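Long-range contacts in activating signal cointegrator 1 complex subunit 3 (Homo sapiens, PDB 6YXQ), which unwinds duplex DNA in the 3'-5' direction at the expense of ATP for alkylation repair and helps rescue stalled ribosomes: residues L47-K53 / M156-E160; K66-I70 / I141-F145; A98-F102 / A118-F123. All blocks are in the same frame, centred on the assembly; numbering follows the deposited sequence.

Contact 1 (L47-K53 / M156-E160)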
loop_
_atom_site.group_PDB
_atom_site.type_symbol
_atom_site.label_atom_id
_atom_site.label_comp_id
_atom_site.label_asym_id
_atom_site.label_seq_id
_atom_site.Cartn_x
_atom_site.Cartn_y
_atom_site.Cartn_z
ATOM N N LEU A 47 27.087 0.225 7.382
ATOM C CA LEU A 47 25.995 0.104 8.334
ATOM C C LEU A 47 26.157 1.260 9.309
ATOM O O LEU A 47 26.910 2.197 9.021
ATOM C CB LEU A 47 26.006 -1.274 9.011
ATOM C CG LEU A 47 24.874 -1.752 9.935
ATOM C CD1 LEU A 47 24.347 -3.102 9.492
ATOM C CD2 LEU A 47 25.360 -1.835 11.372
ATOM N N GLY A 48 25.447 1.212 10.435
ATOM C CA GLY A 48 25.511 2.218 11.478
ATOM C C GLY A 48 26.870 2.857 11.657
ATOM O O GLY A 48 27.016 4.070 11.491
ATOM N N LEU A 49 27.887 2.060 11.956
ATOM C CA LEU A 49 29.217 2.597 12.197
ATOM C C LEU A 49 30.229 1.887 11.316
ATOM O O LEU A 49 30.277 0.655 11.284
ATOM C CB LEU A 49 29.606 2.462 13.670
ATOM C CG LEU A 49 28.627 3.071 14.675
ATOM C CD1 LEU A 49 29.211 2.950 16.057
ATOM C CD2 LEU A 49 28.295 4.530 14.344
ATOM N N THR A 50 31.039 2.671 10.615
ATOM C CA THR A 50 32.083 2.141 9.761
ATOM C C THR A 50 33.287 1.706 10.591
ATOM O O THR A 50 33.395 1.995 11.784
ATOM C CB THR A 50 32.506 3.187 8.736
ATOM O OG1 THR A 50 33.712 2.760 8.095
ATOM C CG2 THR A 50 32.767 4.497 9.426
ATOM N N TRP A 51 34.211 1.012 9.923
ATOM C CA TRP A 51 35.388 0.458 10.589
ATOM C C TRP A 51 36.266 1.552 11.199
ATOM O O TRP A 51 36.766 1.410 12.327
ATOM C CB TRP A 51 36.176 -0.374 9.577
ATOM C CG TRP A 51 37.321 -1.116 10.151
ATOM C CD1 TRP A 51 38.648 -0.895 9.913
ATOM C CD2 TRP A 51 37.254 -2.212 11.062
ATOM N NE1 TRP A 51 39.412 -1.785 10.626
ATOM C CE2 TRP A 51 38.578 -2.607 11.338
ATOM C CE3 TRP A 51 36.202 -2.897 11.676
ATOM C CZ2 TRP A 51 38.876 -3.657 12.198
ATOM C CZ3 TRP A 51 36.497 -3.935 12.530
ATOM C CH2 TRP A 51 37.825 -4.307 12.784
ATOM N N LYS A 52 36.479 2.644 10.460
ATOM C CA LYS A 52 37.274 3.756 10.979
ATOM C C LYS A 52 36.612 4.387 12.202
ATOM O O LYS A 52 37.286 4.707 13.189
ATOM C CB LYS A 52 37.487 4.795 9.876
ATOM C CG LYS A 52 38.348 4.302 8.717
ATOM C CD LYS A 52 38.530 5.379 7.651
ATOM C CE LYS A 52 39.507 4.948 6.557
ATOM N NZ LYS A 52 40.898 4.728 7.073
ATOM N N LYS A 53 35.290 4.577 12.154
ATOM C CA LYS A 53 34.572 5.072 13.324
ATOM C C LYS A 53 34.731 4.126 14.506
ATOM O O LYS A 53 34.878 4.572 15.651
ATOM C CB LYS A 53 33.092 5.280 12.986
ATOM C CG LYS A 53 32.723 6.735 12.703
ATOM C CD LYS A 53 31.224 6.927 12.513
ATOM C CE LYS A 53 30.814 6.830 11.040
ATOM N NZ LYS A 53 29.344 7.008 10.804
ATOM N N MET A 156 25.938 6.049 20.172
ATOM C CA MET A 156 26.568 6.451 18.920
ATOM C C MET A 156 25.945 5.742 17.727
ATOM O O MET A 156 25.711 6.366 16.685
ATOM C CB MET A 156 28.064 6.173 18.980
ATOM C CG MET A 156 28.878 7.120 18.151
ATOM S SD MET A 156 30.626 6.875 18.441
ATOM C CE MET A 156 31.003 5.634 17.227
ATOM N N THR A 157 25.692 4.434 17.851
ATOM C CA THR A 157 24.995 3.726 16.779
ATOM C C THR A 157 23.602 4.300 16.568
ATOM O O THR A 157 23.168 4.497 15.428
ATOM C CB THR A 157 24.890 2.220 17.061
ATOM O OG1 THR A 157 23.778 1.965 17.929
ATOM C CG2 THR A 157 26.154 1.666 17.670
ATOM N N GLU A 158 22.889 4.575 17.660
ATOM C CA GLU A 158 21.522 5.074 17.553
ATOM C C GLU A 158 21.493 6.450 16.909
ATOM O O GLU A 158 20.633 6.739 16.070
ATOM C CB GLU A 158 20.877 5.111 18.938
ATOM C CG GLU A 158 19.367 5.067 18.901
ATOM C CD GLU A 158 18.852 3.856 18.162
ATOM O OE1 GLU A 158 19.360 2.743 18.430
ATOM O OE2 GLU A 158 17.953 4.021 17.307
ATOM N N LYS A 159 22.447 7.302 17.279
ATOM C CA LYS A 159 22.491 8.662 16.767
ATOM C C LYS A 159 22.716 8.674 15.262
ATOM O O LYS A 159 22.001 9.359 14.520
ATOM C CB LYS A 159 23.589 9.447 17.485
ATOM C CG LYS A 159 23.938 10.748 16.785
ATOM C CD LYS A 159 24.921 11.606 17.569
ATOM C CE LYS A 159 24.378 13.001 17.799
ATOM N NZ LYS A 159 24.154 13.763 16.537
ATOM N N GLU A 160 23.707 7.919 14.784
ATOM C CA GLU A 160 23.996 7.969 13.358
ATOM C C GLU A 160 22.847 7.383 12.552
ATOM O O GLU A 160 22.523 7.888 11.469
ATOM C CB GLU A 160 25.311 7.252 13.046
ATOM C CG GLU A 160 25.740 7.396 11.587
ATOM C CD GLU A 160 25.262 6.238 10.740
ATOM O OE1 GLU A 160 24.659 5.311 11.318
ATOM O OE2 GLU A 160 25.479 6.256 9.509
#
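Leu-49 makes the apolar part of this contact. Its CA-to-CB bond points sideways, but the m,t rotamer brings the end of the side chain to residues 156-160. There CD1 of Leu-49 lies 3.4 Å from CE of Met-156 and 3.7 Å from CG2 of Thr-157. Met-156 also starts sideways. Its t,t,p conformation carries CE out to the leucine. The backbones come closest at Gly-48 and Thr-157, with CA atoms 5.5 Å apart. Thr-157 turns its hydroxyl to the carbonyl of Val-154 in its own helix, and its methyl faces Leu-49. The contact is a loop-to-helix packing in the all-helical N-terminal part of the protein, within the region required for binding ASCC2. The loop leads into helix 51-61, with Thr-50 at the N-cap position, and it packs on helix 147-163. Leu-47 packs on Phe-100 and Met-103 of helix 91-105. Trp-51, out of reach of residues 156-160, packs on Ala-98 of that helix and on helix 64-85. Glu-160 brings a carboxylate. Its CA-to-CB bond points toward the loop, and the carboxylate forms a salt bridge with Arg-164, one turn further on. The CA-to-CB bond of Lys-53 also points toward the helix. The chain bends at chi3 (-93°), and NZ of Lys-53 lies 3.7 Å from CG of Glu-160 but 4.1 Å from OE2 of Glu-160, beyond salt-bridge range.

Contact 2 (K66-I70 / I141-F145)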
loop_
_atom_site.group_PDB
_atom_site.type_symbol
_atom_site.label_atom_id
_atom_site.label_comp_id
_atom_site.label_asym_id
_atom_site.label_seq_id
_atom_site.Cartn_x
_atom_site.Cartn_y
_atom_site.Cartn_z
ATOM N N LYS A 66 45.126 -1.819 27.122
ATOM C CA LYS A 66 44.219 -2.796 26.545
ATOM C C LYS A 66 44.074 -2.652 25.036
ATOM O O LYS A 66 43.703 -3.629 24.368
ATOM C CB LYS A 66 42.862 -2.686 27.250
ATOM C CG LYS A 66 43.020 -2.586 28.774
ATOM C CD LYS A 66 41.717 -2.793 29.534
ATOM C CE LYS A 66 41.872 -3.870 30.618
ATOM N NZ LYS A 66 40.562 -4.394 31.126
ATOM N N MET A 67 44.377 -1.474 24.482
ATOM C CA MET A 67 44.437 -1.349 23.028
ATOM C C MET A 67 45.460 -2.308 22.429
ATOM O O MET A 67 45.269 -2.797 21.305
ATOM C CB MET A 67 44.763 0.090 22.626
ATOM C CG MET A 67 43.600 1.060 22.775
ATOM S SD MET A 67 42.100 0.563 21.895
ATOM C CE MET A 67 42.695 0.401 20.214
ATOM N N GLN A 68 46.541 -2.594 23.162
ATOM C CA GLN A 68 47.536 -3.552 22.671
ATOM C C GLN A 68 46.905 -4.891 22.279
ATOM O O GLN A 68 47.164 -5.418 21.189
ATOM C CB GLN A 68 48.632 -3.757 23.720
ATOM C CG GLN A 68 49.891 -4.415 23.163
ATOM C CD GLN A 68 50.611 -5.292 24.174
ATOM O OE1 GLN A 68 49.998 -6.126 24.841
ATOM N NE2 GLN A 68 51.924 -5.111 24.286
ATOM N N SER A 69 46.078 -5.457 23.160
ATOM C CA SER A 69 45.390 -6.713 22.859
ATOM C C SER A 69 44.217 -6.522 21.897
ATOM O O SER A 69 43.910 -7.411 21.075
ATOM C CB SER A 69 44.896 -7.350 24.154
ATOM O OG SER A 69 43.690 -8.063 23.939
ATOM N N ILE A 70 43.541 -5.377 21.993
ATOM C CA ILE A 70 42.372 -5.145 21.161
ATOM C C ILE A 70 42.761 -5.054 19.693
ATOM O O ILE A 70 41.959 -5.378 18.814
ATOM C CB ILE A 70 41.636 -3.892 21.669
ATOM C CG1 ILE A 70 40.777 -4.265 22.873
ATOM C CG2 ILE A 70 40.788 -3.239 20.573
ATOM C CD1 ILE A 70 40.585 -3.146 23.841
ATOM N N ILE A 141 36.870 -7.991 22.806
ATOM C CA ILE A 141 37.008 -6.534 22.839
ATOM C C ILE A 141 36.032 -5.921 23.840
ATOM O O ILE A 141 36.412 -5.099 24.683
ATOM C CB ILE A 141 36.812 -5.940 21.435
ATOM C CG1 ILE A 141 38.049 -6.175 20.581
ATOM C CG2 ILE A 141 36.520 -4.449 21.521
ATOM C CD1 ILE A 141 37.944 -5.556 19.200
ATOM N N ILE A 142 34.756 -6.311 23.761
ATOM C CA ILE A 142 33.738 -5.698 24.614
ATOM C C ILE A 142 33.988 -6.019 26.083
ATOM O O ILE A 142 33.589 -5.256 26.973
ATOM C CB ILE A 142 32.328 -6.136 24.172
ATOM C CG1 ILE A 142 32.060 -5.714 22.726
ATOM C CG2 ILE A 142 31.271 -5.520 25.061
ATOM C CD1 ILE A 142 32.001 -4.222 22.534
ATOM N N SER A 143 34.664 -7.134 26.368
ATOM C CA SER A 143 34.988 -7.458 27.751
ATOM C C SER A 143 35.865 -6.400 28.412
ATOM O O SER A 143 36.013 -6.423 29.639
ATOM C CB SER A 143 35.667 -8.826 27.819
ATOM O OG SER A 143 37.020 -8.751 27.410
ATOM N N HIS A 144 36.440 -5.478 27.638
ATOM C CA HIS A 144 37.194 -4.359 28.184
ATOM C C HIS A 144 36.354 -3.093 28.327
ATOM O O HIS A 144 36.816 -2.125 28.939
ATOM C CB HIS A 144 38.415 -4.062 27.304
ATOM C CG HIS A 144 39.394 -5.194 27.223
ATOM N ND1 HIS A 144 40.604 -5.177 27.882
ATOM C CD2 HIS A 144 39.347 -6.371 26.556
ATOM C CE1 HIS A 144 41.258 -6.296 27.629
ATOM N NE2 HIS A 144 40.518 -7.037 26.825
ATOM N N PHE A 145 35.141 -3.070 27.781
ATOM C CA PHE A 145 34.300 -1.891 27.929
ATOM C C PHE A 145 33.809 -1.805 29.362
ATOM O O PHE A 145 33.472 -2.817 29.984
ATOM C CB PHE A 145 33.092 -1.935 26.978
ATOM C CG PHE A 145 33.409 -1.594 25.538
ATOM C CD1 PHE A 145 34.642 -1.897 24.978
ATOM C CD2 PHE A 145 32.446 -1.014 24.729
ATOM C CE1 PHE A 145 34.913 -1.602 23.655
ATOM C CE2 PHE A 145 32.713 -0.718 23.405
ATOM C CZ PHE A 145 33.946 -1.013 22.868
#
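Helix 64-85 packs here against the last residues of helix 128-142 and the type I beta turn from Ile-142 to Phe-145. This is helix-to-turn packing in the all-helical ASCC2-binding region, on a helix predicted to be part of a coiled coil. Lys-66 comes first. Its aliphatic chain runs along the edge of the His-144 ring, with CD of Lys-66 3.1 Å from ND1 of His-144. The CA-to-CB bond of Met-67 points away; the side chain packs on Asn-59 of helix 51-61. Ser-69 points toward the turn but stays at the margin, its OG 4.4 Å from NE2 of His-144. Ile-70 is buried and does two things. Its CG2 meets CD1 of Ile-141 at 3.9 Å, an apolar contact where the CA atoms of Ile-70 and Ile-141 are 5.8 Å apart. Its other branch reaches one face of the imidazole, where CD1 of Ile-70 lies 4.1 Å from CG of His-144.

Contact 3 (A98-F102 / A118-F123)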
loop_
_atom_site.group_PDB
_atom_site.type_symbol
_atom_site.label_atom_id
_atom_site.label_comp_id
_atom_site.label_asym_id
_atom_site.label_seq_id
_atom_site.Cartn_x
_atom_site.Cartn_y
_atom_site.Cartn_z
ATOM N N ALA A 98 34.204 -6.210 8.075
ATOM C CA ALA A 98 34.649 -6.341 9.460
ATOM C C ALA A 98 33.837 -5.447 10.386
ATOM O O ALA A 98 33.494 -5.847 11.505
ATOM C CB ALA A 98 36.138 -6.014 9.572
ATOM N N ALA A 99 33.531 -4.226 9.943
ATOM C CA ALA A 99 32.673 -3.351 10.738
ATOM C C ALA A 99 31.289 -3.960 10.906
ATOM O O ALA A 99 30.708 -3.921 11.997
ATOM C CB ALA A 99 32.575 -1.972 10.091
ATOM N N PHE A 100 30.758 -4.544 9.832
ATOM C CA PHE A 100 29.471 -5.226 9.902
ATOM C C PHE A 100 29.514 -6.402 10.869
ATOM O O PHE A 100 28.560 -6.633 11.620
ATOM C CB PHE A 100 29.067 -5.696 8.506
ATOM C CG PHE A 100 27.780 -6.447 8.478
ATOM C CD1 PHE A 100 26.575 -5.771 8.509
ATOM C CD2 PHE A 100 27.770 -7.827 8.424
ATOM C CE1 PHE A 100 25.382 -6.460 8.489
ATOM C CE2 PHE A 100 26.581 -8.521 8.403
ATOM C CZ PHE A 100 25.384 -7.835 8.434
ATOM N N LEU A 101 30.607 -7.164 10.859
ATOM C CA LEU A 101 30.745 -8.279 11.790
ATOM C C LEU A 101 30.777 -7.784 13.229
ATOM O O LEU A 101 30.024 -8.273 14.081
ATOM C CB LEU A 101 32.007 -9.081 11.473
ATOM C CG LEU A 101 31.922 -9.950 10.222
ATOM C CD1 LEU A 101 33.223 -10.675 10.003
ATOM C CD2 LEU A 101 30.767 -10.937 10.318
ATOM N N PHE A 102 31.645 -6.806 13.513
ATOM C CA PHE A 102 31.741 -6.260 14.862
ATOM C C PHE A 102 30.383 -5.787 15.350
ATOM O O PHE A 102 29.961 -6.125 16.461
ATOM C CB PHE A 102 32.755 -5.118 14.902
ATOM C CG PHE A 102 32.831 -4.421 16.235
ATOM C CD1 PHE A 102 33.719 -4.852 17.207
ATOM C CD2 PHE A 102 32.025 -3.327 16.511
ATOM C CE1 PHE A 102 33.796 -4.206 18.436
ATOM C CE2 PHE A 102 32.094 -2.681 17.742
ATOM C CZ PHE A 102 32.977 -3.122 18.703
ATOM N N ALA A 118 21.743 -12.999 9.013
ATOM C CA ALA A 118 22.081 -11.634 8.626
ATOM C C ALA A 118 23.337 -11.605 7.769
ATOM O O ALA A 118 23.379 -10.947 6.717
ATOM C CB ALA A 118 22.254 -10.766 9.871
ATOM N N ILE A 119 24.377 -12.321 8.199
ATOM C CA ILE A 119 25.599 -12.366 7.402
ATOM C C ILE A 119 25.315 -12.966 6.032
ATOM O O ILE A 119 25.843 -12.499 5.019
ATOM C CB ILE A 119 26.706 -13.136 8.144
ATOM C CG1 ILE A 119 26.992 -12.476 9.496
ATOM C CG2 ILE A 119 27.962 -13.181 7.293
ATOM C CD1 ILE A 119 27.945 -13.245 10.379
ATOM N N LYS A 120 24.463 -13.997 5.976
ATOM C CA LYS A 120 24.149 -14.604 4.684
ATOM C C LYS A 120 23.405 -13.626 3.787
ATOM O O LYS A 120 23.707 -13.514 2.595
ATOM C CB LYS A 120 23.332 -15.880 4.871
ATOM C CG LYS A 120 22.994 -16.569 3.561
ATOM C CD LYS A 120 22.050 -17.752 3.763
ATOM C CE LYS A 120 22.436 -18.927 2.862
ATOM N NZ LYS A 120 21.874 -20.233 3.313
ATOM N N GLN A 121 22.434 -12.906 4.350
ATOM C CA GLN A 121 21.725 -11.873 3.605
ATOM C C GLN A 121 22.685 -10.836 3.041
ATOM O O GLN A 121 22.492 -10.344 1.923
ATOM C CB GLN A 121 20.699 -11.200 4.512
ATOM C CG GLN A 121 19.942 -10.079 3.857
ATOM C CD GLN A 121 18.631 -10.555 3.269
ATOM O OE1 GLN A 121 18.093 -9.938 2.353
ATOM N NE2 GLN A 121 18.108 -11.659 3.796
ATOM N N MET A 122 23.731 -10.494 3.795
ATOM C CA MET A 122 24.628 -9.439 3.341
ATOM C C MET A 122 25.666 -9.921 2.326
ATOM O O MET A 122 26.020 -9.160 1.419
ATOM C CB MET A 122 25.325 -8.796 4.541
ATOM C CG MET A 122 25.847 -7.389 4.279
ATOM S SD MET A 122 24.528 -6.240 3.862
ATOM C CE MET A 122 23.692 -6.070 5.441
ATOM N N PHE A 123 26.183 -11.152 2.457
ATOM C CA PHE A 123 27.276 -11.611 1.602
ATOM C C PHE A 123 27.052 -12.984 0.988
ATOM O O PHE A 123 28.000 -13.557 0.434
ATOM C CB PHE A 123 28.607 -11.655 2.356
ATOM C CG PHE A 123 28.862 -10.469 3.233
ATOM C CD1 PHE A 123 28.432 -10.465 4.544
ATOM C CD2 PHE A 123 29.565 -9.373 2.758
ATOM C CE1 PHE A 123 28.678 -9.386 5.359
ATOM C CE2 PHE A 123 29.815 -8.292 3.571
ATOM C CZ PHE A 123 29.368 -8.299 4.872
#
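A single ring, Phe-100, makes most of the contact from its segment, across a wide gap. The segment axes stay 11.5 Å apart at closest approach, and the aromatic ring of Phe-100 fills the gap. Its side chain is a knob in a hole formed by Ala-118, Ile-119, Met-122 and Phe-123. Met-122 lies over one face of the ring. Its CG is 4.2 Å from the centroid of the Phe-100 ring in a CH-pi contact, and its sulfur adds an oblique Met-aromatic contact. The methyl comes closest, with CE of Met-122 3.5 Å from CE1 of Phe-100. Phe-123 turns its edge to the face of Phe-100 in an offset edge-to-face pair. The centroids are 5.5 Å apart and the planes meet at 72°. Ile-119 sits at the ring edge. It also touches the next residue of the other helix, with its CD1 3.6 Å from CD2 of Leu-101. The two segments run nearly antiparallel, at 161°, and helices 91-105 and 113-123 form a helical hairpin in the ASCC2-binding region. Gln-121 turns away from helix 91-105 and packs on Phe-65 of the ASCC2 chain. No hydrogen bond links the two segments. The contact between them therefore rests on apolar and aromatic packing, with Phe-100 seated between the two backbones.

The contacts nest along the chain. Contact 3 lies inside the loop closed by contact 2, which lies inside the loop closed by contact 1. The centre of contact 1 is about 19 Å from that of contact 2. The centre of contact 3 is about 14 Å from that of contact 1 and about 22 Å from that of contact 2. Helix 91-105 is central: Ala-98, Ala-99 and Phe-100 touch Leu-47, Leu-49 and Trp-51 of contact 1, while Phe-102 packs on Ile-141 and Ile-142 of contact 2. Contacts 1 and 2 tie early helices to late ones; contact 3 joins successive helices between them. Among the residues of these contacts, Gln-121 reaches the ASCC2 chain.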